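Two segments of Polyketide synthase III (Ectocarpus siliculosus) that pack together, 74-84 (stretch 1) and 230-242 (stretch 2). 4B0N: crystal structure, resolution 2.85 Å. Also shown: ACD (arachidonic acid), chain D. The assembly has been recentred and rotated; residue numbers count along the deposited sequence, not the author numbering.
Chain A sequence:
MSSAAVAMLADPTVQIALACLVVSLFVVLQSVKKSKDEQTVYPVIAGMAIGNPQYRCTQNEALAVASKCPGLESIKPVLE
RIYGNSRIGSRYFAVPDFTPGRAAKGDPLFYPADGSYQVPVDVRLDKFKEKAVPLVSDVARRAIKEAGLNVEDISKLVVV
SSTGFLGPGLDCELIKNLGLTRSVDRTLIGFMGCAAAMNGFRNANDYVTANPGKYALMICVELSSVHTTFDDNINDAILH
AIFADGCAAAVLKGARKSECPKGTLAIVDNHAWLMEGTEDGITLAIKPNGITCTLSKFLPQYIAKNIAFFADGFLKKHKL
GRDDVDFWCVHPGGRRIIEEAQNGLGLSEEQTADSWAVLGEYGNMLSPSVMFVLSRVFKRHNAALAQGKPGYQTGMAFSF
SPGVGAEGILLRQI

Stretch 1 74-84: SIKPVLERIYG
Stretch 2 (230-242) FDDNINDAILHAI

Small residues on one helix make hollows that larger side chains of a neighbour can fill, and these two segments of a polyketide synthase show the principle with no hydrogen bond between them. Helices 79-84 and 234-242 run in broadly the same direction, crossing at -39° with axes 9.5 Å apart at closest approach. The CA register pairs I75 with I234 (6.5 Å), L79 with A237 (7.4 Å), I82 with I238 (6.4 Å) and Y83 with A241 (5.9 Å).

A237 and A241, one turn apart, point toward stretch 1, and their lone methyls leave room for its branched chains. I75 (chi1 p, chi2 t), in the non-helical lead-in, sets CD1 3.6 Å from A237 CB and CG2 3.7 Å from I234 CG1. I82 (m, t) bridges both alanines: its CD1 lies 4.1 Å from A237 CB, its CG2 3.8 Å from A241 CB. L79 (m, t) starts sideways, yet its CD2 reaches within 4.1 Å of A237 CB.

Y83 (chi1 m, chi2 75°) turns a ring face to A241, whose CB sits 3.6 Å from the centroid of the Y83 ring, a CH-pi contact. Before the second helix, N233 (chi1 t) points away and caps it, OD1 accepting from N235 N at 2.8 Å. The contact buries 545 Å².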

# COMPACT_ATOMS: atom_id res chain seq x y z
N SER A 74 18.17 28.83 -16.13
CA SER A 74 19.50 28.30 -15.86
C SER A 74 19.65 26.98 -16.62
O SER A 74 20.76 26.48 -16.82
CB SER A 74 19.71 28.06 -14.36
OG SER A 74 20.93 27.39 -14.10
N ILE A 75 18.51 26.44 -17.05
CA ILE A 75 18.43 25.19 -17.79
C ILE A 75 17.60 25.36 -19.08
O ILE A 75 17.23 24.38 -19.73
CB ILE A 75 17.80 24.07 -16.94
CG1 ILE A 75 16.42 24.49 -16.43
CG2 ILE A 75 18.72 23.68 -15.79
CD1 ILE A 75 15.46 23.35 -16.19
N LYS A 76 17.34 26.62 -19.43
CA LYS A 76 16.54 26.98 -20.61
C LYS A 76 17.11 26.48 -21.95
O LYS A 76 16.35 25.94 -22.77
CB LYS A 76 16.30 28.50 -20.65
CG LYS A 76 15.14 28.95 -21.53
CD LYS A 76 13.78 28.63 -20.92
CE LYS A 76 13.44 29.57 -19.76
NZ LYS A 76 12.25 29.08 -19.01
N PRO A 77 18.43 26.64 -22.18
CA PRO A 77 19.00 26.21 -23.47
C PRO A 77 19.02 24.69 -23.65
O PRO A 77 19.22 24.20 -24.77
CB PRO A 77 20.43 26.75 -23.42
CG PRO A 77 20.74 26.87 -21.97
CD PRO A 77 19.45 27.30 -21.34
N VAL A 78 18.83 23.95 -22.56
CA VAL A 78 18.85 22.49 -22.57
C VAL A 78 17.50 21.91 -22.99
O VAL A 78 17.45 20.85 -23.62
CB VAL A 78 19.24 21.95 -21.17
CG1 VAL A 78 19.50 20.45 -21.22
CG2 VAL A 78 20.48 22.66 -20.64
N LEU A 79 16.42 22.62 -22.66
CA LEU A 79 15.05 22.10 -22.78
C LEU A 79 14.66 21.52 -24.14
O LEU A 79 13.98 20.49 -24.19
CB LEU A 79 14.03 23.17 -22.37
CG LEU A 79 13.87 23.53 -20.89
CD1 LEU A 79 12.88 24.67 -20.73
CD2 LEU A 79 13.43 22.33 -20.06
N GLU A 80 15.09 22.17 -25.21
CA GLU A 80 14.72 21.76 -26.57
C GLU A 80 15.30 20.40 -26.97
O GLU A 80 14.70 19.67 -27.76
CB GLU A 80 15.11 22.83 -27.59
CG GLU A 80 14.46 22.65 -28.95
CD GLU A 80 13.95 23.95 -29.54
OE1 GLU A 80 14.11 25.02 -28.91
OE2 GLU A 80 13.38 23.91 -30.65
N ARG A 81 16.47 20.08 -26.42
CA ARG A 81 17.09 18.78 -26.66
C ARG A 81 16.44 17.67 -25.82
O ARG A 81 16.28 16.55 -26.29
CB ARG A 81 18.60 18.86 -26.42
CG ARG A 81 19.37 17.58 -26.71
CD ARG A 81 19.26 17.12 -28.16
NE ARG A 81 19.80 15.77 -28.33
CZ ARG A 81 21.02 15.50 -28.80
NH1 ARG A 81 21.84 16.48 -29.18
NH2 ARG A 81 21.40 14.24 -28.91
N ILE A 82 16.08 17.99 -24.58
CA ILE A 82 15.45 17.02 -23.67
C ILE A 82 14.14 16.48 -24.24
O ILE A 82 13.90 15.27 -24.23
CB ILE A 82 15.20 17.61 -22.25
CG1 ILE A 82 16.51 18.11 -21.64
CG2 ILE A 82 14.56 16.56 -21.34
CD1 ILE A 82 16.37 18.71 -20.25
N TYR A 83 13.31 17.39 -24.77
CA TYR A 83 11.99 17.05 -25.31
C TYR A 83 12.05 16.39 -26.69
O TYR A 83 11.21 15.55 -27.02
CB TYR A 83 11.09 18.30 -25.33
CG TYR A 83 10.50 18.66 -23.98
CD1 TYR A 83 11.29 19.25 -22.99
CD2 TYR A 83 9.16 18.41 -23.69
CE1 TYR A 83 10.75 19.58 -21.75
CE2 TYR A 83 8.62 18.73 -22.46
CZ TYR A 83 9.41 19.32 -21.50
OH TYR A 83 8.88 19.64 -20.27
N GLY A 84 13.04 16.78 -27.49
CA GLY A 84 13.25 16.19 -28.81
C GLY A 84 13.94 14.84 -28.77
O GLY A 84 13.67 13.97 -29.59
N PHE A 230 8.16 22.43 -11.99
CA PHE A 230 9.11 23.13 -12.87
C PHE A 230 10.22 23.84 -12.09
O PHE A 230 10.34 25.07 -12.12
CB PHE A 230 8.38 24.11 -13.81
CG PHE A 230 7.93 23.48 -15.10
CD1 PHE A 230 8.83 22.80 -15.92
CD2 PHE A 230 6.60 23.60 -15.52
CE1 PHE A 230 8.41 22.24 -17.12
CE2 PHE A 230 6.18 23.04 -16.71
CZ PHE A 230 7.09 22.35 -17.51
N ASP A 231 11.01 23.04 -11.38
CA ASP A 231 12.13 23.57 -10.61
C ASP A 231 13.38 23.74 -11.46
O ASP A 231 13.62 22.97 -12.40
CB ASP A 231 12.41 22.69 -9.39
CG ASP A 231 11.57 23.07 -8.18
OD1 ASP A 231 10.39 23.44 -8.36
OD2 ASP A 231 12.09 23.01 -7.05
N ASP A 232 14.17 24.76 -11.13
CA ASP A 232 15.39 25.11 -11.86
C ASP A 232 16.46 24.04 -11.67
O ASP A 232 17.54 24.29 -11.12
CB ASP A 232 15.90 26.48 -11.40
CG ASP A 232 16.69 27.21 -12.47
OD1 ASP A 232 16.81 26.69 -13.60
OD2 ASP A 232 17.18 28.32 -12.18
N ASN A 233 16.14 22.84 -12.15
CA ASN A 233 16.92 21.65 -11.92
C ASN A 233 16.95 20.80 -13.18
O ASN A 233 15.92 20.62 -13.83
CB ASN A 233 16.30 20.86 -10.76
CG ASN A 233 17.23 19.81 -10.19
OD1 ASN A 233 17.59 18.85 -10.87
ND2 ASN A 233 17.60 19.98 -8.93
N ILE A 234 18.13 20.28 -13.52
CA ILE A 234 18.29 19.44 -14.71
C ILE A 234 17.50 18.14 -14.57
O ILE A 234 16.84 17.71 -15.51
CB ILE A 234 19.78 19.14 -15.02
CG1 ILE A 234 20.55 20.44 -15.34
CG2 ILE A 234 19.91 18.19 -16.20
CD1 ILE A 234 21.13 21.15 -14.13
N ASN A 235 17.57 17.54 -13.38
CA ASN A 235 16.85 16.30 -13.10
C ASN A 235 15.34 16.45 -13.26
O ASN A 235 14.71 15.65 -13.96
CB ASN A 235 17.20 15.78 -11.69
CG ASN A 235 16.53 14.46 -11.36
OD1 ASN A 235 15.94 14.31 -10.30
ND2 ASN A 235 16.61 13.50 -12.28
N ASP A 236 14.76 17.47 -12.62
CA ASP A 236 13.32 17.73 -12.69
C ASP A 236 12.84 18.05 -14.11
O ASP A 236 11.77 17.60 -14.52
CB ASP A 236 12.91 18.84 -11.72
CG ASP A 236 12.58 18.32 -10.33
OD1 ASP A 236 13.13 17.27 -9.93
OD2 ASP A 236 11.77 18.97 -9.64
N ALA A 237 13.64 18.82 -14.85
CA ALA A 237 13.35 19.11 -16.25
C ALA A 237 13.20 17.84 -17.09
O ALA A 237 12.26 17.72 -17.88
CB ALA A 237 14.44 20.00 -16.84
N ILE A 238 14.11 16.89 -16.89
CA ILE A 238 14.07 15.59 -17.56
C ILE A 238 12.79 14.84 -17.20
O ILE A 238 12.09 14.33 -18.09
CB ILE A 238 15.31 14.73 -17.23
CG1 ILE A 238 16.59 15.42 -17.70
CG2 ILE A 238 15.21 13.36 -17.89
CD1 ILE A 238 17.86 14.85 -17.10
N LEU A 239 12.47 14.79 -15.91
CA LEU A 239 11.28 14.10 -15.42
C LEU A 239 10.00 14.70 -15.99
O LEU A 239 9.11 13.97 -16.43
CB LEU A 239 11.22 14.12 -13.89
CG LEU A 239 12.39 13.55 -13.07
CD1 LEU A 239 12.13 13.79 -11.60
CD2 LEU A 239 12.65 12.08 -13.35
N HIS A 240 9.93 16.03 -16.00
CA HIS A 240 8.78 16.77 -16.52
C HIS A 240 8.52 16.50 -17.97
O HIS A 240 7.37 16.54 -18.42
CB HIS A 240 8.95 18.26 -16.28
CG HIS A 240 8.61 18.70 -14.87
ND1 HIS A 240 7.45 19.29 -14.56
CD2 HIS A 240 9.33 18.59 -13.68
CE1 HIS A 240 7.42 19.56 -13.24
NE2 HIS A 240 8.57 19.13 -12.71
N ALA A 241 9.59 16.21 -18.71
CA ALA A 241 9.49 15.87 -20.12
C ALA A 241 8.96 14.45 -20.34
O ALA A 241 8.40 14.15 -21.39
CB ALA A 241 10.84 16.03 -20.80
N ILE A 242 9.12 13.60 -19.32
CA ILE A 242 8.87 12.17 -19.46
C ILE A 242 7.57 11.69 -18.80
O ILE A 242 6.74 11.05 -19.46
CB ILE A 242 10.09 11.35 -18.98
CG1 ILE A 242 11.27 11.57 -19.94
CG2 ILE A 242 9.78 9.86 -18.87
CD1 ILE A 242 12.62 11.19 -19.38
C1 ACD D . 10.44 6.22 -11.46
C2 ACD D . 9.61 6.15 -10.20
C3 ACD D . 8.37 7.03 -10.35
C4 ACD D . 7.99 7.68 -9.02
C5 ACD D . 7.07 8.85 -9.25
C6 ACD D . 6.63 9.57 -8.23
C7 ACD D . 5.70 10.73 -8.49
C8 ACD D . 6.45 11.99 -8.84
C9 ACD D . 5.85 12.91 -9.60
C10 ACD D . 6.58 14.18 -9.97
C11 ACD D . 6.74 14.27 -11.46
C12 ACD D . 6.40 15.39 -12.11
C13 ACD D . 6.58 15.46 -13.61
C14 ACD D . 5.33 15.98 -14.27
C15 ACD D . 5.23 15.94 -15.60
C16 ACD D . 3.99 16.45 -16.29
C17 ACD D . 4.18 17.92 -16.64
C18 ACD D . 4.39 18.15 -18.13
C19 ACD D . 5.46 19.21 -18.35
C20 ACD D . 5.51 19.64 -19.80
O1 ACD D . 10.85 5.15 -11.97